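Local coordinates for putative uncharacterized protein (PDB 5OI9) that is of unknown detailed function but, as the N-terminal domain of a STIL-family protein, probably serves as a protein-binding module in centriole assembly, at residues L241-D246 and V299-T304; I259-V264 and P270-A275. All blocks are in the same frame, centred on the assembly; numbering follows the deposited sequence.

Contact 1. Residues L241-D246 and V299-T304; sequences LLLVLD and VLYTQT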
ATOM      1  N   LEU A 241     -18.702 -12.732  19.511  1.00 24.66           N
ATOM      2  CA  LEU A 241     -17.621 -12.594  18.547  1.00 17.67           C
ATOM      3  C   LEU A 241     -16.478 -13.547  18.869  1.00 19.32           C
ATOM      4  O   LEU A 241     -16.075 -13.687  20.028  1.00 21.95           O
ATOM      5  CB  LEU A 241     -17.102 -11.155  18.527  1.00 15.32           C
ATOM      6  CG  LEU A 241     -18.136 -10.053  18.298  1.00 16.13           C
ATOM      7  CD1 LEU A 241     -17.459  -8.693  18.215  1.00 23.57           C
ATOM      8  CD2 LEU A 241     -18.952 -10.330  17.043  1.00 13.20           C
ATOM      9  N   LEU A 242     -15.955 -14.193  17.830  1.00 17.52           N
ATOM     10  CA  LEU A 242     -14.792 -15.065  17.934  1.00 17.18           C
ATOM     11  C   LEU A 242     -13.682 -14.488  17.069  1.00 16.53           C
ATOM     12  O   LEU A 242     -13.890 -14.242  15.876  1.00 15.86           O
ATOM     13  CB  LEU A 242     -15.131 -16.492  17.495  1.00 16.04           C
ATOM     14  CG  LEU A 242     -15.708 -17.428  18.556  1.00 32.79           C
ATOM     15  CD1 LEU A 242     -16.261 -18.696  17.921  1.00 35.96           C
ATOM     16  CD2 LEU A 242     -14.633 -17.772  19.570  1.00 31.76           C
ATOM     17  N   LEU A 243     -12.513 -14.274  17.664  1.00 16.75           N
ATOM     18  CA  LEU A 243     -11.376 -13.726  16.938  1.00 15.29           C
ATOM     19  C   LEU A 243     -10.597 -14.851  16.272  1.00 14.57           C
ATOM     20  O   LEU A 243     -10.396 -15.917  16.860  1.00 12.34           O
ATOM     21  CB  LEU A 243     -10.464 -12.931  17.872  1.00 14.56           C
ATOM     22  CG  LEU A 243     -11.119 -11.806  18.681  1.00 15.54           C
ATOM     23  CD1 LEU A 243     -10.057 -10.906  19.287  1.00 12.73           C
ATOM     24  CD2 LEU A 243     -12.091 -10.998  17.834  1.00 12.91           C
ATOM     25  N   VAL A 244     -10.160 -14.606  15.039  1.00 14.14           N
ATOM     26  CA  VAL A 244      -9.515 -15.619  14.215  1.00 11.85           C
ATOM     27  C   VAL A 244      -8.206 -15.061  13.674  1.00 15.23           C
ATOM     28  O   VAL A 244      -8.133 -13.892  13.280  1.00 11.25           O
ATOM     29  CB  VAL A 244     -10.433 -16.071  13.057  1.00 14.32           C
ATOM     30  CG1 VAL A 244      -9.820 -17.242  12.318  1.00 12.30           C
ATOM     31  CG2 VAL A 244     -11.821 -16.436  13.574  1.00 15.58           C
ATOM     32  N   LEU A 245      -7.172 -15.900  13.658  1.00 11.65           N
ATOM     33  CA  LEU A 245      -5.905 -15.521  13.051  1.00 13.79           C
ATOM     34  C   LEU A 245      -6.052 -15.400  11.538  1.00 16.83           C
ATOM     35  O   LEU A 245      -6.875 -16.078  10.917  1.00 16.54           O
ATOM     36  CB  LEU A 245      -4.826 -16.549  13.389  1.00 13.46           C
ATOM     37  CG  LEU A 245      -4.470 -16.696  14.868  1.00 22.84           C
ATOM     38  CD1 LEU A 245      -3.461 -17.817  15.066  1.00 24.56           C
ATOM     39  CD2 LEU A 245      -3.934 -15.383  15.412  1.00 18.57           C
ATOM     40  N   ASP A 246      -5.232 -14.530  10.937  1.00 12.87           N
ATOM     41  CA  ASP A 246      -5.308 -14.326   9.494  1.00 14.07           C
ATOM     42  C   ASP A 246      -4.776 -15.514   8.699  1.00 17.39           C
ATOM     43  O   ASP A 246      -4.888 -15.513   7.470  1.00 17.05           O
ATOM     44  CB  ASP A 246      -4.563 -13.046   9.088  1.00 15.20           C
ATOM     45  CG  ASP A 246      -3.069 -13.091   9.402  1.00 18.92           C
ATOM     46  OD1 ASP A 246      -2.572 -14.130   9.884  1.00 15.69           O
ATOM     47  OD2 ASP A 246      -2.387 -12.066   9.163  1.00 13.76           O
ATOM     48  N   VAL A 299     -12.844  -4.552  15.578  1.00 13.35           N
ATOM     49  CA  VAL A 299     -12.373  -4.565  16.957  1.00 11.55           C
ATOM     50  C   VAL A 299     -10.948  -4.033  16.930  1.00 11.95           C
ATOM     51  O   VAL A 299     -10.034  -4.701  16.435  1.00 12.96           O
ATOM     52  CB  VAL A 299     -12.447  -5.968  17.574  1.00 13.75           C
ATOM     53  CG1 VAL A 299     -12.015  -5.932  19.027  1.00 13.02           C
ATOM     54  CG2 VAL A 299     -13.861  -6.522  17.453  1.00 10.01           C
ATOM     55  N   LEU A 300     -10.757  -2.818  17.438  1.00 11.98           N
ATOM     56  CA  LEU A 300      -9.505  -2.086  17.283  1.00 13.36           C
ATOM     57  C   LEU A 300      -8.765  -2.067  18.614  1.00 17.50           C
ATOM     58  O   LEU A 300      -9.194  -1.396  19.559  1.00 18.86           O
ATOM     59  CB  LEU A 300      -9.773  -0.669  16.783  1.00 10.92           C
ATOM     60  CG  LEU A 300      -8.554   0.132  16.323  1.00 17.44           C
ATOM     61  CD1 LEU A 300      -7.837  -0.593  15.195  1.00 13.13           C
ATOM     62  CD2 LEU A 300      -8.974   1.526  15.886  1.00 14.79           C
ATOM     63  N   TYR A 301      -7.647  -2.788  18.679  1.00 13.19           N
ATOM     64  CA  TYR A 301      -6.779  -2.791  19.856  1.00 15.63           C
ATOM     65  C   TYR A 301      -5.704  -1.732  19.658  1.00 17.99           C
ATOM     66  O   TYR A 301      -4.655  -1.983  19.063  1.00 20.96           O
ATOM     67  CB  TYR A 301      -6.168  -4.171  20.071  1.00 14.70           C
ATOM     68  CG  TYR A 301      -7.183  -5.242  20.384  1.00 16.34           C
ATOM     69  CD1 TYR A 301      -7.572  -5.493  21.693  1.00 15.58           C
ATOM     70  CD2 TYR A 301      -7.754  -6.003  19.371  1.00 14.04           C
ATOM     71  CE1 TYR A 301      -8.501  -6.471  21.987  1.00 18.25           C
ATOM     72  CE2 TYR A 301      -8.683  -6.983  19.654  1.00 13.61           C
ATOM     73  CZ  TYR A 301      -9.055  -7.211  20.964  1.00 19.85           C
ATOM     74  OH  TYR A 301      -9.980  -8.185  21.254  1.00 17.83           O
ATOM     75  N   THR A 302      -5.962  -0.528  20.160  1.00 16.05           N
ATOM     76  CA  THR A 302      -4.971   0.528  20.035  1.00 21.24           C
ATOM     77  C   THR A 302      -3.874   0.360  21.084  1.00 25.08           C
ATOM     78  O   THR A 302      -4.065  -0.256  22.137  1.00 21.85           O
ATOM     79  CB  THR A 302      -5.614   1.911  20.171  1.00 20.42           C
ATOM     80  OG1 THR A 302      -6.059   2.110  21.518  1.00 20.81           O
ATOM     81  CG2 THR A 302      -6.794   2.046  19.221  1.00 19.29           C
ATOM     82  N   GLN A 303      -2.707   0.923  20.776  1.00 22.32           N
ATOM     83  CA  GLN A 303      -1.558   0.857  21.668  1.00 27.35           C
ATOM     84  C   GLN A 303      -1.650   1.837  22.829  1.00 23.28           C
ATOM     85  O   GLN A 303      -0.849   1.737  23.764  1.00 29.63           O
ATOM     86  CB  GLN A 303      -0.268   1.124  20.888  1.00 30.92           C
ATOM     87  CG  GLN A 303       0.037   0.110  19.801  1.00 35.10           C
ATOM     88  CD  GLN A 303       1.163   0.559  18.890  1.00 42.70           C
ATOM     89  OE1 GLN A 303       1.310   1.749  18.610  1.00 41.27           O
ATOM     90  NE2 GLN A 303       1.967  -0.391  18.426  1.00 49.32           N
ATOM     91  N   THR A 304      -2.600   2.769  22.799  1.00 18.43           N
ATOM     92  CA  THR A 304      -2.681   3.824  23.798  1.00 23.78           C
ATOM     93  C   THR A 304      -3.834   3.648  24.777  1.00 22.66           C
ATOM     94  O   THR A 304      -4.005   4.493  25.662  1.00 19.98           O
ATOM     95  CB  THR A 304      -2.794   5.193  23.112  1.00 31.61           C
ATOM     96  OG1 THR A 304      -3.959   5.221  22.276  1.00 31.21           O
ATOM     97  CG2 THR A 304      -1.560   5.464  22.258  1.00 29.12           C
TER
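The phenol end of Tyr301 is approached obliquely by a single methyl, CD1 of Leu243, which lies 3.4 Å from Tyr301 OH. The same Leu243 CD1 is 4.2 Å from Tyr301 CE2. The leucine and the tyrosine reach toward each other. In Tyr301, CG stands beside the backbone N and anti to the carbonyl carbon (chi1 -64°), which lifts the ring off the sheet and points its hydroxyl toward Leu243.

A second, looser apolar pair follows, Leu241 CD1 with Val299 CG2 at 4.3 Å. All four residues are buried, and the contact between them is van der Waals in kind. Leu211 and Leu215 of helix 210-216 cover the Leu243 side chain, and Leu215 also reaches Tyr301.

Strands 241-245 and 296-302 are not neighbours: strands 229-235 and 256-264 lie between them. The CA atoms of Leu243 and Val299 are nevertheless just 9.2 Å apart, less than three strand spacings would give in a flat sheet. That spacing is consistent with a curled mixed beta-sheet whose concave face brings the outermost strand 241-245 near strand 296-302, with helix 210-216 packed on that face.

Contact 2. Residues I259-V264 and P270-A275; sequences IWVDGV and PYVWSA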
ATOM      1  N   ILE A 259     -13.394  -7.663  11.195  1.00  8.70           N
ATOM      2  CA  ILE A 259     -11.955  -7.804  11.376  1.00 12.41           C
ATOM      3  C   ILE A 259     -11.563  -7.273  12.747  1.00 10.16           C
ATOM      4  O   ILE A 259     -12.313  -6.544  13.399  1.00 10.10           O
ATOM      5  CB  ILE A 259     -11.154  -7.051  10.290  1.00  9.40           C
ATOM      6  CG1 ILE A 259     -11.456  -5.552  10.364  1.00 10.04           C
ATOM      7  CG2 ILE A 259     -11.462  -7.597   8.909  1.00  9.57           C
ATOM      8  CD1 ILE A 259     -10.650  -4.706   9.385  1.00 10.32           C
ATOM      9  N   TRP A 260     -10.364  -7.655  13.181  1.00 11.42           N
ATOM     10  CA  TRP A 260      -9.711  -7.026  14.317  1.00 12.98           C
ATOM     11  C   TRP A 260      -8.333  -6.544  13.885  1.00 12.46           C
ATOM     12  O   TRP A 260      -7.697  -7.137  13.009  1.00 11.75           O
ATOM     13  CB  TRP A 260      -9.602  -7.973  15.527  1.00  9.31           C
ATOM     14  CG  TRP A 260      -8.792  -9.212  15.301  1.00 12.44           C
ATOM     15  CD1 TRP A 260      -9.259 -10.445  14.942  1.00 13.27           C
ATOM     16  CD2 TRP A 260      -7.372  -9.348  15.442  1.00 12.12           C
ATOM     17  NE1 TRP A 260      -8.218 -11.336  14.843  1.00 12.19           N
ATOM     18  CE2 TRP A 260      -7.049 -10.687  15.143  1.00 14.83           C
ATOM     19  CE3 TRP A 260      -6.343  -8.466  15.785  1.00 12.67           C
ATOM     20  CZ2 TRP A 260      -5.740 -11.165  15.175  1.00 13.41           C
ATOM     21  CZ3 TRP A 260      -5.041  -8.941  15.812  1.00 16.57           C
ATOM     22  CH2 TRP A 260      -4.753 -10.279  15.511  1.00 12.47           C
ATOM     23  N   VAL A 261      -7.888  -5.440  14.484  1.00 11.28           N
ATOM     24  CA  VAL A 261      -6.604  -4.831  14.160  1.00 10.31           C
ATOM     25  C   VAL A 261      -5.891  -4.475  15.458  1.00 16.74           C
ATOM     26  O   VAL A 261      -6.511  -3.965  16.399  1.00 16.20           O
ATOM     27  CB  VAL A 261      -6.769  -3.585  13.261  1.00 12.29           C
ATOM     28  CG1 VAL A 261      -5.432  -2.872  13.075  1.00 10.72           C
ATOM     29  CG2 VAL A 261      -7.352  -3.976  11.909  1.00  8.46           C
ATOM     30  N   ASP A 262      -4.588  -4.745  15.506  1.00 17.02           N
ATOM     31  CA  ASP A 262      -3.763  -4.499  16.678  1.00 17.94           C
ATOM     32  C   ASP A 262      -2.525  -3.708  16.271  1.00 25.38           C
ATOM     33  O   ASP A 262      -2.054  -3.800  15.134  1.00 23.18           O
ATOM     34  CB  ASP A 262      -3.354  -5.827  17.340  1.00 21.38           C
ATOM     35  CG  ASP A 262      -2.486  -5.634  18.567  1.00 33.40           C
ATOM     36  OD1 ASP A 262      -2.577  -4.566  19.206  1.00 38.69           O
ATOM     37  OD2 ASP A 262      -1.702  -6.555  18.885  1.00 34.15           O
ATOM     38  N   GLY A 263      -2.009  -2.916  17.207  1.00 21.54           N
ATOM     39  CA  GLY A 263      -0.725  -2.267  17.024  1.00 27.23           C
ATOM     40  C   GLY A 263      -0.743  -0.921  16.338  1.00 24.39           C
ATOM     41  O   GLY A 263       0.273  -0.532  15.752  1.00 23.82           O
ATOM     42  N   VAL A 264      -1.857  -0.194  16.385  1.00 21.54           N
ATOM     43  CA  VAL A 264      -1.931   1.156  15.842  1.00 22.45           C
ATOM     44  C   VAL A 264      -2.308   2.106  16.971  1.00 21.34           C
ATOM     45  O   VAL A 264      -2.784   1.694  18.031  1.00 19.88           O
ATOM     46  CB  VAL A 264      -2.935   1.275  14.676  1.00 21.48           C
ATOM     47  CG1 VAL A 264      -2.579   0.304  13.563  1.00 21.06           C
ATOM     48  CG2 VAL A 264      -4.352   1.034  15.169  1.00 16.15           C
ATOM     49  N   PRO A 270      -3.199   4.161   8.286  1.00 20.51           N
ATOM     50  CA  PRO A 270      -3.569   3.567   6.989  1.00 13.63           C
ATOM     51  C   PRO A 270      -3.624   2.047   6.999  1.00 14.24           C
ATOM     52  O   PRO A 270      -4.252   1.461   6.109  1.00 16.09           O
ATOM     53  CB  PRO A 270      -2.483   4.087   6.034  1.00 20.99           C
ATOM     54  CG  PRO A 270      -1.363   4.543   6.914  1.00 23.79           C
ATOM     55  CD  PRO A 270      -1.988   4.994   8.197  1.00 22.21           C
ATOM     56  N   TYR A 271      -2.995   1.390   7.976  1.00 13.22           N
ATOM     57  CA  TYR A 271      -3.103  -0.062   8.074  1.00 15.37           C
ATOM     58  C   TYR A 271      -4.535  -0.501   8.358  1.00 14.68           C
ATOM     59  O   TYR A 271      -4.951  -1.575   7.910  1.00 12.92           O
ATOM     60  CB  TYR A 271      -2.163  -0.587   9.160  1.00 10.76           C
ATOM     61  CG  TYR A 271      -2.197  -2.090   9.335  1.00 12.47           C
ATOM     62  CD1 TYR A 271      -1.403  -2.916   8.549  1.00 13.71           C
ATOM     63  CD2 TYR A 271      -3.016  -2.681  10.289  1.00 11.55           C
ATOM     64  CE1 TYR A 271      -1.428  -4.287   8.704  1.00 13.03           C
ATOM     65  CE2 TYR A 271      -3.046  -4.053  10.451  1.00 14.55           C
ATOM     66  CZ  TYR A 271      -2.249  -4.851   9.656  1.00 16.46           C
ATOM     67  OH  TYR A 271      -2.271  -6.217   9.813  1.00 15.41           O
ATOM     68  N   VAL A 272      -5.297   0.304   9.103  1.00 12.50           N
ATOM     69  CA  VAL A 272      -6.681  -0.047   9.410  1.00 16.96           C
ATOM     70  C   VAL A 272      -7.522  -0.053   8.141  1.00 12.49           C
ATOM     71  O   VAL A 272      -8.262  -1.006   7.869  1.00 12.10           O
ATOM     72  CB  VAL A 272      -7.257   0.917  10.462  1.00 14.70           C
ATOM     73  CG1 VAL A 272      -8.727   0.612  10.711  1.00 14.30           C
ATOM     74  CG2 VAL A 272      -6.459   0.828  11.754  1.00 13.35           C
ATOM     75  N   TRP A 273      -7.425   1.018   7.352  1.00 10.07           N
ATOM     76  CA  TRP A 273      -8.098   1.064   6.058  1.00 12.31           C
ATOM     77  C   TRP A 273      -7.659  -0.093   5.168  1.00  9.98           C
ATOM     78  O   TRP A 273      -8.478  -0.675   4.448  1.00 11.70           O
ATOM     79  CB  TRP A 273      -7.816   2.404   5.384  1.00 10.96           C
ATOM     80  CG  TRP A 273      -8.381   2.555   4.006  1.00 13.48           C
ATOM     81  CD1 TRP A 273      -9.630   2.993   3.672  1.00 16.55           C
ATOM     82  CD2 TRP A 273      -7.705   2.295   2.769  1.00 12.81           C
ATOM     83  NE1 TRP A 273      -9.777   3.013   2.306  1.00 20.45           N
ATOM     84  CE2 TRP A 273      -8.608   2.592   1.729  1.00 17.18           C
ATOM     85  CE3 TRP A 273      -6.424   1.841   2.441  1.00 15.51           C
ATOM     86  CZ2 TRP A 273      -8.271   2.449   0.383  1.00 18.87           C
ATOM     87  CZ3 TRP A 273      -6.093   1.696   1.104  1.00 15.15           C
ATOM     88  CH2 TRP A 273      -7.013   1.998   0.093  1.00 15.05           C
ATOM     89  N   SER A 274      -6.371  -0.450   5.221  1.00  9.88           N
ATOM     90  CA  SER A 274      -5.870  -1.548   4.401  1.00  9.32           C
ATOM     91  C   SER A 274      -6.516  -2.870   4.794  1.00 12.98           C
ATOM     92  O   SER A 274      -6.847  -3.690   3.929  1.00 11.86           O
ATOM     93  CB  SER A 274      -4.349  -1.638   4.518  1.00 11.01           C
ATOM     94  OG  SER A 274      -3.730  -0.442   4.068  1.00 16.08           O
ATOM     95  N   ALA A 275      -6.707  -3.093   6.098  1.00 11.28           N
ATOM     96  CA  ALA A 275      -7.386  -4.304   6.545  1.00 10.09           C
ATOM     97  C   ALA A 275      -8.845  -4.309   6.104  1.00 10.71           C
ATOM     98  O   ALA A 275      -9.364  -5.346   5.672  1.00 13.38           O
ATOM     99  CB  ALA A 275      -7.273  -4.437   8.061  1.00  7.29           C
TER
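Val261 of 259-264 and Tyr271, Val272 and Ala275 of 270-275 form the centre of a beta-alpha-beta crossover: strand 256-264 leads into helix 270-281, which returns the chain to the parallel neighbouring strand 296-302. Over the segments concerned the strand and helix axes approach to 9.3 Å and run nearly antiparallel, at 158°, as is usual for the helix of such a unit.

Aliphatic packing makes up most of the interface. The methyls of Val261 divide the helix between them: CG1 touches Val272, while CG2 lies 3.9 Å from Ala275 CB. Ile259 CD1 touches the same alanine methyl, Ala275 CB, at 3.6 Å. With CG1 of Ile259 lodged between the backbone N and the carbonyl carbon (chi1 62°), the extended chain end is carried straight toward the helix. Past the corner at Gly263, Val264 CG2 meets Val272 CG2 at 4.0 Å. Leu298 of strand 296-302 touches both Ile259 and Val272, continuing the same core.

An aromatic contact joins these. Val261 CG1 sits at the edge of the Tyr271 ring, in its plane, 3.7 Å from Tyr271 CD2. The valine and the tyrosine pass alongside, pointing opposite ways, and beyond the ring Tyr271 OH makes a weak hydrogen bond to Ser230 OG of strand 229-235.

Further polar bonds include one on the helix's far side, where Trp273 NE1 bonds to Ala194 O. Within 270-275, Pro270 O accepts two hydrogen bonds from opposite faces of its plane, the helical one from Ser274 N and one from Ser274 OG, which stands 35° above the carbonyl plane at 2.8 Å.

Contacts 1 and 2 illustrate how one sheet builds two cores, one on each face. Their centres are about 9 Å apart, and contact 2 is nested inside the chain loop closed by contact 1. The pairing of strands 256-264 and 296-302 joins them directly: Tyr301 N lies 2.8 Å from Val261 O, and Gln303 N is 2.9 Å from Val264 O, both probable hydrogen bonds. Successive residues serve opposite faces, Val261 facing helix 270-281 while Trp260 and Asp262 turn toward helix 210-216. Trp260 also touches Leu243, and its NE1 bonds to Val244 O, tying contact 2's strand to the edge strand of contact 1.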